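Local coordinates for protein flavin-dependent monooxygenase, oxygenase subunit HsaA (Rhodococcus sp., PDB 2RFQ) that catalyses the ortho-hydroxylation of the cholesterol catabolite 3-HSA to the catechol 3,4-DHSA, using reduced FMN and molecular oxygen, at residues Y229-G234 against A306-G311; K339-E342 against T347-A350; S149-G154 against E174-D179; D325-T330 against R375-Y380. All coordinates share one frame; numbering follows the deposited sequence.

How the contacts relate
Along the chain, contact 3 closes first, within the beta domain, and contact 1 follows where the chain enters the long C-terminal helices. Contact 4 then joins helix 316-344 to helix 373-384, and contact 2 lies inside the loop that it closes. Contacts 2 and 4 share helix 316-344, their centres about 28 Å apart. Contact 1 sits at the end of the preceding long helix, its centre about 20 Å from that of contact 4. Contact 3 is about 30 Å or more from the others, centre to centre. Together they sample the acyl-CoA dehydrogenase-like fold, from beta domain to helix bundle; contacts 2 and 4 also lie beside other subunits of the tetramer.

Contact 1. Residues Y229-G234 against A306-G311; sequences YKMPWG and ALLVAG
K230 and L308 bring their backbones within 7.2 Å between CA atoms, where the turn leading into helix 233-266 passes the last turn of helix 277-309. L308 carries the contact from the helix side. Its CG stands beside the backbone N (chi1 -66°), which sends both methyl groups out to the turn. CD1 lies against the peptide between K230 and M231, 3.7 Å from K230 C, and also touches the selenium of selenomethionine M231, with SE to L308 CD1 at 3.6 Å. Two successive bends, at chi2 and chi3, fold the M231 chain so that CG and SE both touch this one methyl as the two side chains cross at a slant. CD2 takes the neighbouring surface, 3.9 Å from K230 CB, while the rest of the lysine chain runs off and carries its amine away. The contact is therefore purely van der Waals. With only an alanine methyl at L308, the K230-M231 peptide would probably be left with a gap beside it and the selenium without the CD1 contact. Just beyond L308 the helix ends in a Schellman motif: G311, with positive phi, is its C-prime residue, and G311 N bonds to L308 O at 2.9 Å. M231 also packs on V301, E304 and Y305 of helix 277-309, whereas P232, the N-cap of helix 233-266, reaches E304 and also R319 of helix 316-344.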
loop_
_atom_site.group_PDB
_atom_site.type_symbol
_atom_site.label_atom_id
_atom_site.label_comp_id
_atom_site.label_asym_id
_atom_site.label_seq_id
_atom_site.Cartn_x
_atom_site.Cartn_y
_atom_site.Cartn_z
ATOM N N TYR A 229 -37.365 4.274 -9.436
ATOM C CA TYR A 229 -37.886 3.930 -8.093
ATOM C C TYR A 229 -37.825 2.427 -7.795
ATOM O O TYR A 229 -38.134 2.013 -6.672
ATOM C CB TYR A 229 -39.295 4.518 -7.843
ATOM C CG TYR A 229 -39.293 6.002 -8.052
ATOM C CD1 TYR A 229 -38.482 6.830 -7.256
ATOM C CD2 TYR A 229 -40.029 6.588 -9.083
ATOM C CE1 TYR A 229 -38.388 8.205 -7.481
ATOM C CE2 TYR A 229 -39.974 7.951 -9.304
ATOM C CZ TYR A 229 -39.164 8.761 -8.500
ATOM O OH TYR A 229 -39.081 10.109 -8.720
ATOM N N LYS A 230 -37.398 1.624 -8.778
ATOM C CA LYS A 230 -37.231 0.180 -8.573
ATOM C C LYS A 230 -35.759 -0.150 -8.267
ATOM O O LYS A 230 -35.395 -1.325 -8.100
ATOM C CB LYS A 230 -37.744 -0.595 -9.783
ATOM C CG LYS A 230 -39.237 -0.395 -9.944
ATOM C CD LYS A 230 -39.798 -1.162 -11.124
ATOM C CE LYS A 230 -41.332 -1.079 -11.101
ATOM N NZ LYS A 230 -41.855 0.268 -11.507
HETATM N N MSE A 231 -34.917 0.886 -8.224
HETATM C CA MSE A 231 -33.504 0.678 -7.875
HETATM C C MSE A 231 -33.374 0.194 -6.427
HETATM O O MSE A 231 -34.127 0.637 -5.579
HETATM C CB MSE A 231 -32.701 1.973 -8.044
HETATM C CG MSE A 231 -32.606 2.424 -9.485
HETATM SE SE MSE A 231 -31.163 1.475 -10.431
HETATM C CE MSE A 231 -29.621 2.294 -9.499
ATOM N N PRO A 232 -32.406 -0.706 -6.157
ATOM C CA PRO A 232 -32.221 -1.213 -4.801
ATOM C C PRO A 232 -31.656 -0.165 -3.850
ATOM O O PRO A 232 -30.709 0.536 -4.210
ATOM C CB PRO A 232 -31.240 -2.395 -4.992
ATOM C CG PRO A 232 -30.471 -2.061 -6.205
ATOM C CD PRO A 232 -31.473 -1.328 -7.114
ATOM N N TRP A 233 -32.253 -0.058 -2.656
ATOM C CA TRP A 233 -31.740 0.840 -1.614
ATOM C C TRP A 233 -30.263 0.585 -1.317
ATOM O O TRP A 233 -29.519 1.541 -1.042
ATOM C CB TRP A 233 -32.563 0.660 -0.331
ATOM C CG TRP A 233 -32.223 1.610 0.810
ATOM C CD1 TRP A 233 -31.771 1.252 2.046
ATOM C CD2 TRP A 233 -32.369 3.048 0.841
ATOM N NE1 TRP A 233 -31.608 2.365 2.835
ATOM C CE2 TRP A 233 -31.973 3.478 2.129
ATOM C CE3 TRP A 233 -32.789 4.005 -0.087
ATOM C CZ2 TRP A 233 -31.995 4.824 2.518
ATOM C CZ3 TRP A 233 -32.790 5.364 0.292
ATOM C CH2 TRP A 233 -32.401 5.753 1.592
ATOM N N GLY A 234 -29.851 -0.684 -1.352
ATOM C CA GLY A 234 -28.464 -1.050 -1.043
ATOM C C GLY A 234 -27.444 -0.454 -2.007
ATOM O O GLY A 234 -26.252 -0.375 -1.689
ATOM N N ALA A 306 -30.135 0.319 -16.431
ATOM C CA ALA A 306 -30.401 -0.213 -17.789
ATOM C C ALA A 306 -31.264 -1.469 -17.734
ATOM O O ALA A 306 -32.154 -1.662 -18.575
ATOM C CB ALA A 306 -29.099 -0.500 -18.522
ATOM N N LEU A 307 -30.994 -2.335 -16.751
ATOM C CA LEU A 307 -31.781 -3.556 -16.624
ATOM C C LEU A 307 -33.228 -3.206 -16.298
ATOM O O LEU A 307 -34.145 -3.760 -16.875
ATOM C CB LEU A 307 -31.170 -4.492 -15.573
ATOM C CG LEU A 307 -29.842 -5.118 -15.976
ATOM C CD1 LEU A 307 -29.152 -5.674 -14.732
ATOM C CD2 LEU A 307 -30.120 -6.246 -16.975
ATOM N N LEU A 308 -33.433 -2.267 -15.374
ATOM C CA LEU A 308 -34.770 -1.854 -14.994
ATOM C C LEU A 308 -35.531 -1.246 -16.174
ATOM O O LEU A 308 -36.696 -1.542 -16.376
ATOM C CB LEU A 308 -34.731 -0.866 -13.832
ATOM C CG LEU A 308 -34.201 -1.508 -12.527
ATOM C CD1 LEU A 308 -34.011 -0.393 -11.500
ATOM C CD2 LEU A 308 -35.191 -2.551 -12.023
ATOM N N VAL A 309 -34.851 -0.387 -16.924
ATOM C CA VAL A 309 -35.464 0.251 -18.088
ATOM C C VAL A 309 -35.902 -0.832 -19.092
ATOM O O VAL A 309 -36.915 -0.684 -19.789
ATOM C CB VAL A 309 -34.516 1.310 -18.709
ATOM C CG1 VAL A 309 -35.045 1.797 -20.069
ATOM C CG2 VAL A 309 -34.369 2.502 -17.760
ATOM N N ALA A 310 -35.144 -1.919 -19.138
ATOM C CA ALA A 310 -35.458 -3.062 -20.005
ATOM C C ALA A 310 -36.485 -4.043 -19.401
ATOM O O ALA A 310 -36.766 -5.104 -19.983
ATOM C CB ALA A 310 -34.170 -3.768 -20.375
ATOM N N GLY A 311 -37.066 -3.680 -18.257
ATOM C CA GLY A 311 -38.119 -4.491 -17.601
ATOM C C GLY A 311 -37.626 -5.720 -16.851
ATOM O O GLY A 311 -38.415 -6.590 -16.480
#

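Contact 2. Residues K339-E342 against T347-A350; sequences KLFE and TALA. With 1PS (3-pyridinium-1-ylpropane-1-sulfonate), chain E.
The turn after helix 316-344, which lines the pocket of the bound 3-pyridinium-1-ylpropane-1-sulfonate, is packed against the end of that helix through F341, A348 and L349. With chi1 at 175°, F341 CG points away from the backbone N, an orientation that extends the ring from the helix to the returning chain. The A348 methyl reaches the CD1-CE1 margin of the ring, its CB 3.8 Å from F341 CD1. At the ring edge, in its plane, lies the A348 carbonyl, with O 3.7 Å from F341 CE1. L349 runs at about a right angle to the phenylalanine, and its CD2 approaches F341 CZ obliquely at 3.9 Å. The ring also stacks on W359 of helix 354-365. Beyond the contact lies the subunit boundary: H363 and V367 of the second subunit pack on F341 and L349, L349 also makes backbone hydrogen bonds to that subunit, and E342 forms a salt bridge with its R366. On the pocket side, T347 O is 3.2 Å from C1 of the ligand, and T347 OG1 stands 3.3 Å from its C6; both carbons are bonded to the pyridinium nitrogen. A350 CB adds an apolar touch, 3.8 Å from ligand C2. T347 probably also contacts FMN, as in related enzymes. The chemistry thus divides in two: largely hydrocarbon packing holds the turn on the helix, while oxygen atoms of T347 face the positively charged end of the ligand, a placement that is likely to be electrostatically favourable.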
loop_
_atom_site.group_PDB
_atom_site.type_symbol
_atom_site.label_atom_id
_atom_site.label_comp_id
_atom_site.label_asym_id
_atom_site.label_seq_id
_atom_site.Cartn_x
_atom_site.Cartn_y
_atom_site.Cartn_z
ATOM N N LYS A 339 -2.797 11.468 -1.009
ATOM C CA LYS A 339 -1.597 11.597 -1.823
ATOM C C LYS A 339 -1.366 13.062 -2.167
ATOM O O LYS A 339 -0.231 13.547 -2.086
ATOM C CB LYS A 339 -1.699 10.786 -3.130
ATOM C CG LYS A 339 -1.659 9.289 -2.975
ATOM C CD LYS A 339 -1.747 8.626 -4.373
ATOM C CE LYS A 339 -1.668 7.101 -4.296
ATOM N NZ LYS A 339 -2.715 6.483 -3.383
ATOM N N LEU A 340 -2.439 13.760 -2.553
ATOM C CA LEU A 340 -2.305 15.157 -3.010
ATOM C C LEU A 340 -1.938 16.069 -1.837
ATOM O O LEU A 340 -1.046 16.940 -1.957
ATOM C CB LEU A 340 -3.584 15.661 -3.686
ATOM C CG LEU A 340 -3.988 14.838 -4.913
ATOM C CD1 LEU A 340 -5.393 15.212 -5.408
ATOM C CD2 LEU A 340 -2.971 15.041 -6.007
ATOM N N PHE A 341 -2.615 15.869 -0.709
ATOM C CA PHE A 341 -2.375 16.703 0.470
ATOM C C PHE A 341 -0.925 16.508 0.934
ATOM O O PHE A 341 -0.208 17.481 1.226
ATOM C CB PHE A 341 -3.398 16.314 1.554
ATOM C CG PHE A 341 -3.206 17.014 2.870
ATOM C CD1 PHE A 341 -3.281 18.390 2.965
ATOM C CD2 PHE A 341 -2.944 16.274 4.025
ATOM C CE1 PHE A 341 -3.112 19.038 4.210
ATOM C CE2 PHE A 341 -2.776 16.915 5.274
ATOM C CZ PHE A 341 -2.850 18.304 5.352
ATOM N N GLU A 342 -0.480 15.254 0.976
ATOM C CA GLU A 342 0.908 14.938 1.360
ATOM C C GLU A 342 1.902 15.601 0.386
ATOM O O GLU A 342 2.886 16.197 0.796
ATOM C CB GLU A 342 1.163 13.438 1.407
ATOM C CG GLU A 342 2.601 13.086 1.890
ATOM C CD GLU A 342 2.928 11.580 1.830
ATOM O OE1 GLU A 342 2.217 10.815 1.146
ATOM O OE2 GLU A 342 3.928 11.162 2.437
ATOM N N THR A 347 2.544 24.322 2.318
ATOM C CA THR A 347 1.556 25.271 1.836
ATOM C C THR A 347 0.114 24.823 2.135
ATOM O O THR A 347 -0.749 25.667 2.447
ATOM C CB THR A 347 1.771 25.588 0.327
ATOM O OG1 THR A 347 0.998 26.747 -0.012
ATOM C CG2 THR A 347 1.423 24.400 -0.580
ATOM N N ALA A 348 -0.111 23.503 2.097
ATOM C CA ALA A 348 -1.457 22.933 2.276
ATOM C C ALA A 348 -1.933 22.990 3.734
ATOM O O ALA A 348 -3.110 22.754 4.013
ATOM C CB ALA A 348 -1.529 21.492 1.735
ATOM N N LEU A 349 -1.042 23.313 4.677
ATOM C CA LEU A 349 -1.491 23.353 6.079
ATOM C C LEU A 349 -2.315 24.578 6.451
ATOM O O LEU A 349 -2.969 24.605 7.501
ATOM C CB LEU A 349 -0.310 23.252 7.067
ATOM C CG LEU A 349 0.576 22.024 6.937
ATOM C CD1 LEU A 349 1.615 22.096 8.054
ATOM C CD2 LEU A 349 -0.244 20.717 6.980
ATOM N N ALA A 350 -2.278 25.603 5.601
ATOM C CA ALA A 350 -2.884 26.882 5.943
ATOM C C ALA A 350 -4.393 26.755 6.180
ATOM O O ALA A 350 -5.109 26.242 5.324
ATOM C CB ALA A 350 -2.606 27.851 4.837
HETATM N N1 1PS E . -2.276 28.037 -0.386
HETATM C C1 1PS E . -1.746 28.233 0.845
HETATM C C2 1PS E . -1.837 29.479 1.471
HETATM C C3 1PS E . -2.897 29.037 -1.045
HETATM C C4 1PS E . -3.012 30.306 -0.467
HETATM C C5 1PS E . -2.479 30.525 0.807
HETATM C C6 1PS E . -2.168 26.718 -1.038
HETATM C C7 1PS E . -3.048 25.670 -0.355
HETATM C C8 1PS E . -3.060 24.359 -1.141
HETATM S S1 1PS E . -4.302 24.303 -2.274
HETATM O O1 1PS E . -4.005 23.105 -3.104
HETATM O O2 1PS E . -4.309 25.507 -3.147
HETATM O O3 1PS E . -5.611 24.258 -1.549
#

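Contact 3. Residues S149-G154 against E174-D179; sequences SWAVLG and EDYRID. With 1PS (3-pyridinium-1-ylpropane-1-sulfonate), chain F.
Y176 projects from the segment leading into strand 177-179 of the mixed beta sheet onto W150 and A151 of strand 150-159. The second segment starts with a short 3-10 turn at E174 and D175, which brings the chain to Y176. Here CG sits between the backbone N and carbonyl carbon (chi1 59°), directing the ring at the strand. The hydroxyl end comes up to the backbone with W150 C near the ring plane, 3.1 Å from Y176 OH, and the angles are too poor for a hydrogen bond to the W150 carbonyl or the A151 amide. A151 CB packs obliquely, 3.8 Å from Y176 CE2; A151 lies close to S142 and S118, which probably bind FMN as in relatives. A valine in place of Y176 would probably leave a gap beside A151 CB and the W150-A151 peptide. Y176 also rests on I171 and V195. Next, R177 turns outward, and I178 N gives a nearly straight bond to sulfonate O1 of the bound 3-pyridinium-1-ylpropane-1-sulfonate at 2.9 Å (174°); R173 NH2 also hydrogen-bonds to this ligand. The segment closes at D179, whose two carboxylate oxygens are gripped side-on by R177: NE reaches OD1 at 2.8 Å and NH2 reaches OD2 at 2.9 Å.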
loop_
_atom_site.group_PDB
_atom_site.type_symbol
_atom_site.label_atom_id
_atom_site.label_comp_id
_atom_site.label_asym_id
_atom_site.label_seq_id
_atom_site.Cartn_x
_atom_site.Cartn_y
_atom_site.Cartn_z
ATOM N N SER A 149 -38.173 20.394 6.557
ATOM C CA SER A 149 -39.355 20.582 7.411
ATOM C C SER A 149 -40.015 19.248 7.760
ATOM O O SER A 149 -41.076 19.220 8.399
ATOM C CB SER A 149 -40.357 21.567 6.784
ATOM O OG SER A 149 -40.783 21.089 5.543
ATOM N N TRP A 150 -39.367 18.154 7.353
ATOM C CA TRP A 150 -39.741 16.785 7.728
ATOM C C TRP A 150 -38.469 15.981 7.895
ATOM O O TRP A 150 -37.422 16.343 7.346
ATOM C CB TRP A 150 -40.504 16.095 6.598
ATOM C CG TRP A 150 -41.885 16.662 6.347
ATOM C CD1 TRP A 150 -42.174 17.812 5.660
ATOM C CD2 TRP A 150 -43.148 16.107 6.754
ATOM N NE1 TRP A 150 -43.528 18.008 5.620
ATOM C CE2 TRP A 150 -44.154 16.981 6.282
ATOM C CE3 TRP A 150 -43.527 14.951 7.470
ATOM C CZ2 TRP A 150 -45.528 16.748 6.502
ATOM C CZ3 TRP A 150 -44.905 14.712 7.692
ATOM C CH2 TRP A 150 -45.879 15.619 7.202
ATOM N N ALA A 151 -38.563 14.875 8.628
ATOM C CA ALA A 151 -37.438 13.930 8.711
ATOM C C ALA A 151 -37.937 12.529 8.499
ATOM O O ALA A 151 -39.074 12.211 8.866
ATOM C CB ALA A 151 -36.739 14.030 10.062
ATOM N N VAL A 152 -37.102 11.696 7.877
ATOM C CA VAL A 152 -37.355 10.255 7.868
ATOM C C VAL A 152 -36.309 9.589 8.747
ATOM O O VAL A 152 -35.089 9.805 8.600
ATOM C CB VAL A 152 -37.381 9.653 6.446
ATOM C CG1 VAL A 152 -38.654 10.076 5.719
ATOM C CG2 VAL A 152 -36.130 10.046 5.646
ATOM N N LEU A 153 -36.815 8.835 9.716
ATOM C CA LEU A 153 -36.017 8.384 10.841
ATOM C C LEU A 153 -36.085 6.875 10.939
ATOM O O LEU A 153 -37.177 6.312 11.039
ATOM C CB LEU A 153 -36.528 9.054 12.130
ATOM C CG LEU A 153 -36.459 10.598 12.099
ATOM C CD1 LEU A 153 -37.159 11.187 13.313
ATOM C CD2 LEU A 153 -35.025 11.062 12.018
ATOM N N GLY A 154 -34.918 6.225 10.868
ATOM C CA GLY A 154 -34.862 4.752 10.809
ATOM C C GLY A 154 -34.934 4.121 12.192
ATOM O O GLY A 154 -34.294 4.577 13.146
ATOM N N GLU A 174 -42.722 20.140 13.180
ATOM C CA GLU A 174 -43.465 20.643 14.333
ATOM C C GLU A 174 -43.459 19.606 15.470
ATOM O O GLU A 174 -43.681 19.949 16.634
ATOM C CB GLU A 174 -44.894 20.997 13.932
ATOM C CG GLU A 174 -45.708 19.793 13.491
ATOM C CD GLU A 174 -46.978 20.153 12.760
ATOM O OE1 GLU A 174 -46.935 21.008 11.842
ATOM O OE2 GLU A 174 -48.020 19.549 13.084
ATOM N N ASP A 175 -43.164 18.349 15.126
ATOM C CA ASP A 175 -43.140 17.246 16.090
ATOM C C ASP A 175 -41.766 16.856 16.621
ATOM O O ASP A 175 -41.642 15.903 17.398
ATOM C CB ASP A 175 -43.851 16.007 15.527
ATOM C CG ASP A 175 -45.357 16.187 15.404
ATOM O OD1 ASP A 175 -45.929 17.056 16.112
ATOM O OD2 ASP A 175 -45.966 15.427 14.607
ATOM N N TYR A 176 -40.722 17.562 16.201
ATOM C CA TYR A 176 -39.393 17.255 16.748
ATOM C C TYR A 176 -38.575 18.487 17.045
ATOM O O TYR A 176 -38.911 19.574 16.592
ATOM C CB TYR A 176 -38.606 16.287 15.854
ATOM C CG TYR A 176 -38.338 16.698 14.423
ATOM C CD1 TYR A 176 -37.312 17.598 14.088
ATOM C CD2 TYR A 176 -39.072 16.124 13.392
ATOM C CE1 TYR A 176 -37.042 17.925 12.751
ATOM C CE2 TYR A 176 -38.821 16.441 12.054
ATOM C CZ TYR A 176 -37.810 17.346 11.738
ATOM O OH TYR A 176 -37.605 17.643 10.403
ATOM N N ARG A 177 -37.508 18.298 17.816
ATOM C CA ARG A 177 -36.581 19.375 18.173
ATOM C C ARG A 177 -35.201 19.039 17.615
ATOM O O ARG A 177 -34.785 17.875 17.626
ATOM C CB ARG A 177 -36.509 19.488 19.703
ATOM C CG ARG A 177 -35.701 20.645 20.214
ATOM C CD ARG A 177 -35.585 20.604 21.750
ATOM N NE ARG A 177 -34.584 19.655 22.244
ATOM C CZ ARG A 177 -34.846 18.594 23.000
ATOM N NH1 ARG A 177 -36.095 18.329 23.374
ATOM N NH2 ARG A 177 -33.853 17.809 23.415
ATOM N N ILE A 178 -34.499 20.050 17.122
ATOM C CA ILE A 178 -33.135 19.845 16.651
ATOM C C ILE A 178 -32.184 20.393 17.709
ATOM O O ILE A 178 -32.298 21.578 18.094
ATOM C CB ILE A 178 -32.887 20.541 15.287
ATOM C CG1 ILE A 178 -33.708 19.868 14.170
ATOM C CG2 ILE A 178 -31.416 20.500 14.938
ATOM C CD1 ILE A 178 -33.724 20.630 12.825
ATOM N N ASP A 179 -31.269 19.538 18.185
ATOM C CA ASP A 179 -30.240 19.933 19.161
ATOM C C ASP A 179 -28.928 20.170 18.439
ATOM O O ASP A 179 -28.473 19.304 17.688
ATOM C CB ASP A 179 -30.066 18.849 20.219
ATOM C CG ASP A 179 -31.176 18.880 21.260
ATOM O OD1 ASP A 179 -31.984 19.845 21.260
ATOM O OD2 ASP A 179 -31.237 17.936 22.071
HETATM S S1 1PS F . -36.409 23.233 15.761
HETATM O O1 1PS F . -35.841 22.569 16.963
HETATM O O2 1PS F . -35.322 23.802 14.924
HETATM O O3 1PS F . -37.256 22.325 14.924
#

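Contact 4. Residues D325-T330 against R375-Y380; sequences DQVRAT and RAYVMY
The ring of Y377 and the guanidinium of R328, with planes 67° apart, meet where the tyrosine hydroxyl enters the edge of the guanidinium, exactly in its plane. Around the tyrosine ring, V327 CG2 and R328 NH1 both approach obliquely. The setting is an antiparallel helix pair of the C-terminal helical domain: the short axes of 325-330 and 375-380 pass 9.4 Å apart, with their directions at 148°. The hydroxyl accepts a hydrogen bond from R328 NH1 at 2.9 Å (160°). The R328 chain is extended from CG as far as NE, and the tyrosine comes in across this stretch, its OH 3.2 Å from R328 CG. The arginine thus borders this oxygen with methylenes as well as with its NH1. Its charge has a stronger partner beyond the pair, since NE forms a salt bridge with D289 of the third subunit; the same subunit also packs A284 on Y377. The tyrosine bond is likely to limit the rotation of an arginine that also bridges to this neighbouring chain. Deeper in the helix pair the packing is apolar. V327 and A376 have the nearest CA atoms, 7.0 Å apart. Both valine methyls touch A376 CB, and CG2 also meets the ring, the V327 and Y377 side chains running past each other in opposite directions. The result is a small hydrophobic layer next to the hydrogen bond, in which V327 CG1 lies 3.7 Å from A376 CB and V327 CG2 3.4 Å from Y377 CE1.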
loop_
_atom_site.group_PDB
_atom_site.type_symbol
_atom_site.label_atom_id
_atom_site.label_comp_id
_atom_site.label_asym_id
_atom_site.label_seq_id
_atom_site.Cartn_x
_atom_site.Cartn_y
_atom_site.Cartn_z
ATOM N N ASP A 325 -17.703 -2.148 -5.085
ATOM C CA ASP A 325 -17.030 -1.038 -5.746
ATOM C C ASP A 325 -17.338 0.296 -5.100
ATOM O O ASP A 325 -16.557 1.242 -5.225
ATOM C CB ASP A 325 -17.432 -1.019 -7.226
ATOM C CG ASP A 325 -16.895 -2.237 -8.004
ATOM O OD1 ASP A 325 -15.915 -2.884 -7.550
ATOM O OD2 ASP A 325 -17.471 -2.525 -9.071
ATOM N N GLN A 326 -18.495 0.388 -4.450
ATOM C CA GLN A 326 -18.940 1.626 -3.826
ATOM C C GLN A 326 -18.108 1.955 -2.577
ATOM O O GLN A 326 -17.554 3.063 -2.446
ATOM C CB GLN A 326 -20.446 1.589 -3.525
ATOM C CG GLN A 326 -20.889 2.705 -2.573
ATOM C CD GLN A 326 -20.957 2.212 -1.156
ATOM O OE1 GLN A 326 -21.400 1.086 -0.910
ATOM N NE2 GLN A 326 -20.525 3.053 -0.197
ATOM N N VAL A 327 -17.971 0.991 -1.668
ATOM C CA VAL A 327 -17.058 1.235 -0.545
ATOM C C VAL A 327 -15.629 1.485 -1.065
ATOM O O VAL A 327 -14.900 2.350 -0.554
ATOM C CB VAL A 327 -17.089 0.117 0.531
ATOM C CG1 VAL A 327 -18.523 -0.068 1.078
ATOM C CG2 VAL A 327 -16.526 -1.199 -0.006
ATOM N N ARG A 328 -15.247 0.758 -2.110
ATOM C CA ARG A 328 -13.890 0.946 -2.640
ATOM C C ARG A 328 -13.700 2.327 -3.266
ATOM O O ARG A 328 -12.612 2.888 -3.168
ATOM C CB ARG A 328 -13.518 -0.149 -3.636
ATOM C CG ARG A 328 -11.975 -0.327 -3.731
ATOM C CD ARG A 328 -11.630 -1.779 -4.175
ATOM N NE ARG A 328 -10.195 -2.094 -4.242
ATOM C CZ ARG A 328 -9.429 -2.330 -3.176
ATOM N NH1 ARG A 328 -9.940 -2.271 -1.935
ATOM N NH2 ARG A 328 -8.140 -2.631 -3.328
ATOM N N ALA A 329 -14.745 2.863 -3.903
ATOM C CA ALA A 329 -14.676 4.185 -4.528
ATOM C C ALA A 329 -14.386 5.241 -3.455
ATOM O O ALA A 329 -13.541 6.129 -3.651
ATOM C CB ALA A 329 -15.975 4.496 -5.220
ATOM N N THR A 330 -15.063 5.131 -2.311
ATOM C CA THR A 330 -14.760 6.016 -1.173
ATOM C C THR A 330 -13.285 5.886 -0.789
ATOM O O THR A 330 -12.586 6.884 -0.639
ATOM C CB THR A 330 -15.664 5.684 0.020
ATOM O OG1 THR A 330 -16.995 6.105 -0.332
ATOM C CG2 THR A 330 -15.185 6.401 1.309
ATOM N N ARG A 375 -17.301 -4.620 5.578
ATOM C CA ARG A 375 -18.658 -5.116 5.600
ATOM C C ARG A 375 -19.064 -5.534 4.171
ATOM O O ARG A 375 -19.561 -6.649 3.961
ATOM C CB ARG A 375 -19.600 -4.027 6.119
ATOM C CG ARG A 375 -21.047 -4.444 6.067
ATOM C CD ARG A 375 -21.939 -3.396 6.729
ATOM N NE ARG A 375 -23.332 -3.851 6.779
ATOM C CZ ARG A 375 -24.310 -3.227 7.441
ATOM N NH1 ARG A 375 -24.064 -2.120 8.142
ATOM N NH2 ARG A 375 -25.551 -3.721 7.413
ATOM N N ALA A 376 -18.838 -4.641 3.204
ATOM C CA ALA A 376 -19.213 -4.940 1.815
ATOM C C ALA A 376 -18.323 -6.032 1.220
ATOM O O ALA A 376 -18.811 -6.894 0.472
ATOM C CB ALA A 376 -19.182 -3.674 0.946
ATOM N N TYR A 377 -17.020 -5.978 1.538
ATOM C CA TYR A 377 -16.060 -6.931 0.951
ATOM C C TYR A 377 -16.328 -8.353 1.416
ATOM O O TYR A 377 -16.335 -9.291 0.601
ATOM C CB TYR A 377 -14.616 -6.565 1.300
ATOM C CG TYR A 377 -14.105 -5.268 0.722
ATOM C CD1 TYR A 377 -14.681 -4.692 -0.421
ATOM C CD2 TYR A 377 -13.019 -4.638 1.307
ATOM C CE1 TYR A 377 -14.184 -3.472 -0.964
ATOM C CE2 TYR A 377 -12.491 -3.435 0.772
ATOM C CZ TYR A 377 -13.093 -2.855 -0.350
ATOM O OH TYR A 377 -12.609 -1.663 -0.880
ATOM N N VAL A 378 -16.579 -8.506 2.713
ATOM C CA VAL A 378 -16.876 -9.838 3.249
ATOM C C VAL A 378 -18.147 -10.364 2.598
ATOM O O VAL A 378 -18.199 -11.528 2.183
ATOM C CB VAL A 378 -16.979 -9.804 4.788
ATOM C CG1 VAL A 378 -17.551 -11.108 5.342
ATOM C CG2 VAL A 378 -15.591 -9.517 5.379
HETATM N N MSE A 379 -19.157 -9.513 2.485
HETATM C CA MSE A 379 -20.421 -9.940 1.878
HETATM C C MSE A 379 -20.221 -10.381 0.424
HETATM O O MSE A 379 -20.742 -11.414 -0.009
HETATM C CB MSE A 379 -21.441 -8.803 1.917
HETATM C CG MSE A 379 -22.757 -9.238 1.335
HETATM SE SE MSE A 379 -24.052 -7.783 1.362
HETATM C CE MSE A 379 -23.041 -6.483 0.337
ATOM N N TYR A 380 -19.470 -9.583 -0.323
ATOM C CA TYR A 380 -19.171 -9.915 -1.717
ATOM C C TYR A 380 -18.480 -11.282 -1.794
ATOM O O TYR A 380 -18.867 -12.146 -2.600
ATOM C CB TYR A 380 -18.279 -8.841 -2.348
ATOM C CG TYR A 380 -17.834 -9.251 -3.730
ATOM C CD1 TYR A 380 -18.662 -9.040 -4.838
ATOM C CD2 TYR A 380 -16.607 -9.888 -3.924
ATOM C CE1 TYR A 380 -18.258 -9.434 -6.100
ATOM C CE2 TYR A 380 -16.216 -10.303 -5.170
ATOM C CZ TYR A 380 -17.026 -10.064 -6.253
ATOM O OH TYR A 380 -16.604 -10.479 -7.504
#